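Local coordinates for amidohydrolase (Brucella melitensis biovar Abortus, PDB 4F0L), which is a metal-dependent hydrolase of the amidohydrolase family, binds an iron ion and probably acts as a deaminase, at the interface of chains A and B. Coordinates in Å, arbitrary orientation; residue numbers count along the deposited sequence, not the author numbering. Chains: chain A/B, Amidohydrolase.

The interface of chains A and B. Residues chain A 77-78, 89-90, 306-307; chain B 354-355.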
# COMPACT_ATOMS: atom_id res chain seq x y z
N ALA A 77 -16.11 0.94 6.00
CA ALA A 77 -15.96 1.91 7.12
C ALA A 77 -15.17 3.17 6.74
O ALA A 77 -14.54 3.80 7.62
CB ALA A 77 -15.30 1.23 8.32
N GLU A 78 -15.22 3.57 5.47
CA GLU A 78 -14.40 4.71 4.98
C GLU A 78 -15.22 5.95 4.63
O GLU A 78 -14.82 6.77 3.79
CB GLU A 78 -13.54 4.29 3.79
CG GLU A 78 -12.79 2.95 3.99
CD GLU A 78 -11.92 2.87 5.25
OE1 GLU A 78 -11.32 3.90 5.65
OE2 GLU A 78 -11.80 1.76 5.82
N SER A 89 -18.15 5.64 12.98
CA SER A 89 -18.58 4.89 11.81
C SER A 89 -17.95 3.47 11.77
O SER A 89 -18.63 2.51 11.41
CB SER A 89 -18.27 5.66 10.52
OG SER A 89 -16.87 5.90 10.38
N TRP A 90 -16.69 3.34 12.18
CA TRP A 90 -16.05 2.01 12.25
C TRP A 90 -16.75 1.12 13.27
O TRP A 90 -17.09 -0.01 12.98
CB TRP A 90 -14.58 2.15 12.61
CG TRP A 90 -13.80 0.87 12.43
CD1 TRP A 90 -13.11 0.45 11.29
CD2 TRP A 90 -13.64 -0.21 13.41
NE1 TRP A 90 -12.53 -0.80 11.51
CE2 TRP A 90 -12.83 -1.24 12.76
CE3 TRP A 90 -14.08 -0.41 14.72
CZ2 TRP A 90 -12.47 -2.42 13.42
CZ3 TRP A 90 -13.72 -1.59 15.37
CH2 TRP A 90 -12.93 -2.57 14.73
N ASN A 306 -5.14 2.23 9.12
CA ASN A 306 -6.56 2.44 8.82
C ASN A 306 -7.31 3.00 10.04
O ASN A 306 -8.27 3.75 9.90
CB ASN A 306 -7.17 1.12 8.32
CG ASN A 306 -8.65 1.21 8.02
OD1 ASN A 306 -9.45 1.15 8.94
ND2 ASN A 306 -9.03 1.36 6.75
N LEU A 307 -6.87 2.61 11.24
CA LEU A 307 -7.50 3.08 12.47
C LEU A 307 -6.83 4.35 13.07
O LEU A 307 -7.31 4.89 14.06
CB LEU A 307 -7.53 1.95 13.50
CG LEU A 307 -8.36 0.71 13.11
CD1 LEU A 307 -8.32 -0.33 14.22
CD2 LEU A 307 -9.79 1.13 12.73
N ARG B 354 -9.80 8.87 11.86
CA ARG B 354 -10.15 8.20 10.62
C ARG B 354 -10.93 9.13 9.69
O ARG B 354 -11.54 10.11 10.13
CB ARG B 354 -11.00 6.96 10.90
CG ARG B 354 -10.37 6.00 11.90
CD ARG B 354 -11.16 4.71 12.01
NE ARG B 354 -11.06 3.88 10.82
CZ ARG B 354 -12.02 3.65 9.92
NH1 ARG B 354 -13.23 4.18 10.03
NH2 ARG B 354 -11.77 2.84 8.89
N ASN B 355 -10.94 8.78 8.41
CA ASN B 355 -11.64 9.54 7.37
C ASN B 355 -11.33 11.03 7.45
O ASN B 355 -12.21 11.87 7.50
CB ASN B 355 -13.13 9.22 7.48
CG ASN B 355 -13.38 7.74 7.24
OD1 ASN B 355 -12.91 7.21 6.21
ND2 ASN B 355 -14.06 7.07 8.19
O HOH W 1 -14.85 5.58 11.96
O HOH W 2 -15.10 8.63 10.43
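The carbonyl oxygen O of A:Ala77 draws in donors from two neighbouring residues of the other chain. B:Arg354 NH1 makes the main bond to it, 2.8 Å from A:Ala77 O, in the carbonyl plane and fairly straight (154° at the hydrogen); NH2 of the same guanidinium and the amide ND2 of B:Asn355 add weak ones. The arginine is inserted between the A:Ala77-A:Glu78 loop, the end of helix 301-306 and A:Trp90, joining two amidohydrolase-family subunits; two-fold symmetry repeats the contact in the deposited, possibly biological, dimer. The B:Arg354 chain is extended at chi2 and bends at chi3 (69°), bringing NE and NH2 side-on to A:Asn306. NE donates to the backbone O of A:Asn306 at 2.9 Å, tilted from the carbonyl plane, while NH2 bonds to the amide OD1 of A:Asn306, also at 2.9 Å. The chi1 of A:Asn306 (178°) swings CG away from the backbone N and carries the amide to the guanidinium, and its ND2 donates to A:Glu78 OE2 at 3.0 Å, approaching from above the carboxylate plane. That carboxylate forms a salt bridge with B:Arg354, OE2 lying 3.3 Å from NH2, the two planes steeply inclined; its negative charge would probably stabilise the guanidinium's positive charge. On one guanidinium face, the indole edge of A:Trp90 places CD1 over the centre, 3.6 Å from CZ of B:Arg354, with the planes well away from parallel rather than stacked. A:Leu307 runs alongside the arginine, its CD2 packing against CD and also lying over the rim of the indole. Water 1 joins B:Arg354 NH1 to A:Ser89 OG and A:Trp90 N near the start of helix 88-100, and water 2 links B:Asn355 ND2 to the same serine hydroxyl.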